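Local atomic coordinates of lipase (Penicillium expansum, PDB entry 3G7N), a protein that acts as a secreted alkaline lipase that hydrolyses triacylglycerols and other acylglycerol lipids, releasing free fatty acids. Residues A[85-99]-A[136-148]. Sequence-based numbering, arbitrary orientation.
Sequences SGVTFPSDVKIMRGV and ALTSIAHVALAQN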
loop_
_atom_site.group_PDB
_atom_site.type_symbol
_atom_site.label_atom_id
_atom_site.label_comp_id
_atom_site.label_asym_id
_atom_site.label_seq_id
_atom_site.Cartn_x
_atom_site.Cartn_y
_atom_site.Cartn_z
ATOM N N SER A 85 -16.852 -5.734 -5.828
ATOM C CA SER A 85 -17.587 -5.130 -6.931
ATOM C C SER A 85 -16.646 -4.530 -7.965
ATOM O O SER A 85 -15.656 -3.857 -7.625
ATOM C CB SER A 85 -18.587 -4.101 -6.416
ATOM O OG SER A 85 -17.930 -2.976 -5.846
ATOM N N GLY A 86 -16.949 -4.777 -9.235
ATOM C CA GLY A 86 -16.215 -4.199 -10.342
ATOM C C GLY A 86 -14.925 -4.928 -10.640
ATOM O O GLY A 86 -14.204 -4.558 -11.554
ATOM N N VAL A 87 -14.627 -5.962 -9.848
ATOM C CA VAL A 87 -13.423 -6.760 -10.055
ATOM C C VAL A 87 -13.793 -8.164 -10.529
ATOM O O VAL A 87 -14.669 -8.801 -9.947
ATOM C CB VAL A 87 -12.587 -6.897 -8.752
ATOM C CG1 VAL A 87 -11.328 -7.705 -9.008
ATOM C CG2 VAL A 87 -12.267 -5.513 -8.184
ATOM N N THR A 88 -13.132 -8.624 -11.585
ATOM C CA THR A 88 -13.321 -10.000 -12.047
ATOM C C THR A 88 -12.045 -10.808 -11.784
ATOM O O THR A 88 -11.075 -10.722 -12.522
ATOM C CB THR A 88 -13.698 -10.051 -13.537
ATOM O OG1 THR A 88 -14.886 -9.272 -13.755
ATOM C CG2 THR A 88 -13.977 -11.493 -13.960
ATOM N N PHE A 89 -12.085 -11.622 -10.732
ATOM C CA PHE A 89 -10.915 -12.425 -10.343
ATOM C C PHE A 89 -10.910 -13.741 -11.111
ATOM O O PHE A 89 -11.904 -14.479 -11.048
ATOM C CB PHE A 89 -10.959 -12.753 -8.846
ATOM C CG PHE A 89 -10.695 -11.571 -7.945
ATOM C CD1 PHE A 89 -9.400 -11.130 -7.718
ATOM C CD2 PHE A 89 -11.734 -10.983 -7.247
ATOM C CE1 PHE A 89 -9.151 -10.097 -6.813
ATOM C CE2 PHE A 89 -11.490 -9.969 -6.315
ATOM C CZ PHE A 89 -10.185 -9.593 -6.052
ATOM N N PRO A 90 -9.737 -14.146 -11.621
ATOM C CA PRO A 90 -9.644 -15.527 -12.102
ATOM C C PRO A 90 -9.929 -16.525 -10.997
ATOM O O PRO A 90 -9.625 -16.272 -9.819
ATOM C CB PRO A 90 -8.199 -15.643 -12.569
ATOM C CG PRO A 90 -7.851 -14.234 -13.011
ATOM C CD PRO A 90 -8.590 -13.330 -12.053
ATOM N N SER A 91 -10.399 -17.707 -11.391
ATOM C CA SER A 91 -10.887 -18.716 -10.457
ATOM C C SER A 91 -9.843 -19.164 -9.430
ATOM O O SER A 91 -10.207 -19.703 -8.383
ATOM C CB SER A 91 -11.401 -19.946 -11.233
ATOM O OG SER A 91 -10.331 -20.614 -11.890
ATOM N N ASP A 92 -8.584 -19.169 -9.835
ATOM C CA ASP A 92 -7.532 -19.702 -8.975
ATOM C C ASP A 92 -6.958 -18.694 -7.970
ATOM O O ASP A 92 -6.190 -19.068 -7.093
ATOM C CB ASP A 92 -6.423 -20.388 -9.780
ATOM C CG ASP A 92 -5.791 -19.478 -10.822
ATOM O OD1 ASP A 92 -6.417 -18.461 -11.212
ATOM O OD2 ASP A 92 -4.715 -19.836 -11.339
ATOM N N VAL A 93 -7.397 -17.443 -8.051
ATOM C CA VAL A 93 -6.852 -16.390 -7.180
ATOM C C VAL A 93 -7.355 -16.608 -5.770
ATOM O O VAL A 93 -8.547 -16.773 -5.534
ATOM C CB VAL A 93 -7.294 -14.985 -7.666
ATOM C CG1 VAL A 93 -7.057 -13.925 -6.573
ATOM C CG2 VAL A 93 -6.522 -14.608 -8.889
ATOM N N LYS A 94 -6.425 -16.593 -4.817
ATOM C CA LYS A 94 -6.805 -16.655 -3.412
ATOM C C LYS A 94 -6.050 -15.574 -2.644
ATOM O O LYS A 94 -4.867 -15.368 -2.886
ATOM C CB LYS A 94 -6.452 -18.022 -2.812
ATOM C CG LYS A 94 -7.135 -19.220 -3.485
ATOM C CD LYS A 94 -8.621 -19.214 -3.218
ATOM C CE LYS A 94 -9.308 -20.398 -3.893
ATOM N NZ LYS A 94 -8.890 -21.693 -3.289
ATOM N N ILE A 95 -6.733 -14.981 -1.673
ATOM C CA ILE A 95 -6.154 -13.911 -0.847
ATOM C C ILE A 95 -6.457 -14.247 0.602
ATOM O O ILE A 95 -7.482 -14.856 0.917
ATOM C CB ILE A 95 -6.806 -12.535 -1.202
ATOM C CG1 ILE A 95 -6.578 -12.190 -2.679
ATOM C CG2 ILE A 95 -6.283 -11.432 -0.294
ATOM C CD1 ILE A 95 -7.312 -10.911 -3.131
ATOM N N MET A 96 -5.571 -13.839 1.508
ATOM C CA MET A 96 -5.813 -14.117 2.897
ATOM C C MET A 96 -7.028 -13.356 3.425
ATOM O O MET A 96 -7.223 -12.168 3.117
ATOM C CB MET A 96 -4.555 -13.815 3.723
ATOM C CG MET A 96 -4.054 -12.375 3.644
ATOM S SD MET A 96 -2.448 -12.134 4.457
ATOM C CE MET A 96 -2.979 -12.004 6.151
ATOM N N ARG A 97 -7.819 -14.004 4.278
ATOM C CA ARG A 97 -9.024 -13.390 4.800
ATOM C C ARG A 97 -8.686 -12.138 5.606
ATOM O O ARG A 97 -9.456 -11.179 5.641
ATOM C CB ARG A 97 -9.818 -14.386 5.652
ATOM C CG ARG A 97 -11.143 -13.824 6.125
ATOM C CD ARG A 97 -11.910 -14.794 7.022
ATOM N NE ARG A 97 -12.406 -15.949 6.289
ATOM C CZ ARG A 97 -12.032 -17.201 6.533
ATOM N NH1 ARG A 97 -11.120 -17.458 7.465
ATOM N NH2 ARG A 97 -12.578 -18.202 5.857
ATOM N N GLY A 98 -7.567 -12.168 6.325
ATOM C CA GLY A 98 -7.173 -11.034 7.154
ATOM C C GLY A 98 -6.905 -9.737 6.417
ATOM O O GLY A 98 -6.803 -8.688 7.056
ATOM N N VAL A 99 -6.787 -9.792 5.092
ATOM C CA VAL A 99 -6.717 -8.577 4.273
ATOM C C VAL A 99 -7.976 -8.398 3.430
ATOM O O VAL A 99 -8.486 -7.287 3.316
ATOM C CB VAL A 99 -5.451 -8.565 3.395
ATOM C CG1 VAL A 99 -5.405 -7.314 2.512
ATOM C CG2 VAL A 99 -4.220 -8.633 4.282
ATOM N N ALA A 136 -0.517 -3.708 2.933
ATOM C CA ALA A 136 -1.199 -4.916 2.466
ATOM C C ALA A 136 -2.549 -4.521 1.867
ATOM O O ALA A 136 -2.958 -5.045 0.809
ATOM C CB ALA A 136 -1.365 -5.924 3.612
ATOM N N LEU A 137 -3.271 -3.616 2.524
ATOM C CA LEU A 137 -4.528 -3.124 1.975
ATOM C C LEU A 137 -4.321 -2.433 0.629
ATOM O O LEU A 137 -5.133 -2.600 -0.283
ATOM C CB LEU A 137 -5.243 -2.191 2.961
ATOM C CG LEU A 137 -5.782 -2.876 4.225
ATOM C CD1 LEU A 137 -6.081 -1.856 5.335
ATOM C CD2 LEU A 137 -7.008 -3.716 3.890
ATOM N N THR A 138 -3.241 -1.664 0.500
ATOM C CA THR A 138 -2.932 -0.976 -0.744
ATOM C C THR A 138 -2.665 -1.977 -1.867
ATOM O O THR A 138 -2.996 -1.701 -3.042
ATOM C CB THR A 138 -1.713 -0.068 -0.531
ATOM O OG1 THR A 138 -2.074 0.993 0.348
ATOM C CG2 THR A 138 -1.199 0.549 -1.827
ATOM N N SER A 139 -2.147 -3.162 -1.547
ATOM C CA SER A 139 -1.911 -4.164 -2.581
ATOM C C SER A 139 -3.198 -4.723 -3.163
ATOM O O SER A 139 -3.214 -5.136 -4.335
ATOM C CB SER A 139 -0.958 -5.268 -2.089
ATOM O OG SER A 139 -1.595 -6.200 -1.242
ATOM N N ILE A 140 -4.283 -4.712 -2.399
ATOM C CA ILE A 140 -5.589 -5.021 -2.959
ATOM C C ILE A 140 -6.255 -3.790 -3.550
ATOM O O ILE A 140 -6.872 -3.886 -4.623
ATOM C CB ILE A 140 -6.502 -5.792 -1.956
ATOM C CG1 ILE A 140 -7.848 -6.134 -2.615
ATOM C CG2 ILE A 140 -6.643 -5.076 -0.630
ATOM C CD1 ILE A 140 -7.731 -7.076 -3.817
ATOM N N ALA A 141 -6.099 -2.621 -2.915
ATOM C CA ALA A 141 -6.608 -1.375 -3.504
ATOM C C ALA A 141 -6.132 -1.148 -4.928
ATOM O O ALA A 141 -6.900 -0.695 -5.788
ATOM C CB ALA A 141 -6.233 -0.168 -2.637
ATOM N N HIS A 142 -4.886 -1.484 -5.202
ATOM C CA HIS A 142 -4.322 -1.331 -6.534
ATOM C C HIS A 142 -5.173 -2.076 -7.578
ATOM O O HIS A 142 -5.542 -1.527 -8.619
ATOM C CB HIS A 142 -2.884 -1.860 -6.554
ATOM C CG HIS A 142 -2.218 -1.724 -7.883
ATOM N ND1 HIS A 142 -1.771 -0.514 -8.358
ATOM C CD2 HIS A 142 -1.966 -2.642 -8.852
ATOM C CE1 HIS A 142 -1.270 -0.690 -9.571
ATOM N NE2 HIS A 142 -1.339 -1.973 -9.876
ATOM N N VAL A 143 -5.502 -3.324 -7.277
ATOM C CA VAL A 143 -6.314 -4.144 -8.175
ATOM C C VAL A 143 -7.768 -3.664 -8.218
ATOM O O VAL A 143 -8.362 -3.563 -9.291
ATOM C CB VAL A 143 -6.247 -5.633 -7.747
ATOM C CG1 VAL A 143 -7.250 -6.477 -8.515
ATOM C CG2 VAL A 143 -4.844 -6.176 -7.951
ATOM N N ALA A 144 -8.320 -3.249 -7.089
ATOM C CA ALA A 144 -9.674 -2.713 -7.043
ATOM C C ALA A 144 -9.784 -1.486 -7.944
ATOM O O ALA A 144 -10.789 -1.307 -8.643
ATOM C CB ALA A 144 -10.054 -2.338 -5.605
ATOM N N LEU A 145 -8.835 -0.569 -7.831
ATOM C CA LEU A 145 -8.856 0.648 -8.637
ATOM C C LEU A 145 -8.608 0.360 -10.118
ATOM O O LEU A 145 -9.248 0.963 -10.991
ATOM C CB LEU A 145 -7.849 1.675 -8.085
ATOM C CG LEU A 145 -8.133 2.209 -6.681
ATOM C CD1 LEU A 145 -6.920 2.997 -6.196
ATOM C CD2 LEU A 145 -9.403 3.081 -6.658
ATOM N N ALA A 146 -7.631 -0.485 -10.423
ATOM C CA ALA A 146 -7.333 -0.809 -11.823
ATOM C C ALA A 146 -8.549 -1.407 -12.505
ATOM O O ALA A 146 -8.830 -1.082 -13.676
ATOM C CB ALA A 146 -6.161 -1.783 -11.903
ATOM N N GLN A 147 -9.266 -2.267 -11.799
ATOM C CA GLN A 147 -10.397 -2.982 -12.385
ATOM C C GLN A 147 -11.620 -2.073 -12.500
ATOM O O GLN A 147 -12.378 -2.156 -13.487
ATOM C CB GLN A 147 -10.734 -4.201 -11.538
ATOM C CG GLN A 147 -9.716 -5.318 -11.659
ATOM C CD GLN A 147 -10.003 -6.218 -12.836
ATOM O OE1 GLN A 147 -9.156 -6.391 -13.718
ATOM N NE2 GLN A 147 -11.149 -6.852 -12.812
ATOM N N ASN A 148 -11.839 -1.205 -11.514
ATOM C CA ASN A 148 -12.991 -0.308 -11.554
ATOM C C ASN A 148 -12.793 0.912 -12.438
ATOM O O ASN A 148 -13.766 1.443 -12.989
ATOM C CB ASN A 148 -13.391 0.132 -10.150
ATOM C CG ASN A 148 -14.279 -0.889 -9.454
ATOM O OD1 ASN A 148 -15.498 -0.887 -9.643
ATOM N ND2 ASN A 148 -13.674 -1.824 -8.712
HETATM O O HOH W 1 -17.740 -1.240 -8.067
#
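Val-99, near the start of helix 97-120, packs against Ala-136, Leu-137 and Ile-140 early in helix 133-148: its CG1 lies 3.7 Å from Ala-136 O, and small Ala-136 leaves room for CG2 against its CB. Leu-137 brings CD2 against Val-99 O and CG1, and Ile-140 adds CG2 beside Val-99 CG1. Ile-140 CG1 is anti to the backbone N (chi1 -178°), and the bend at chi2 (63°) turns CD1 toward Ile-95 CD1, 3.9 Å away, and the Phe-89 ring edge. Beta-branched valine and isoleucine suit this tight, buried side; Val-87 and Phe-89 form its partly exposed margin. Val-87 CG1 covers one face of that ring, 3.5 Å above its centre; the side chain crosses the aliphatic CB and CG of Gln-147, with CG2 on Ala-144 CA. The other end is polar and more open to solvent. Asn-148 ND2 donates to Ala-144 O (2.9 Å, 164°) and apparently also to Ser-85 O; a water donates to both Asn-148 OD1 and Ser-85 OG, which also hydrogen-bonds Asp-108. Gly-86, at positive phi, leaves room for the asparagine amide. Helix 133-148 follows nucleophile Ser-132 in this alpha/beta-hydrolase fold, touched by Trp-103 of helix 97-120, Phe-172 of helix 167-175 and strand 154-159.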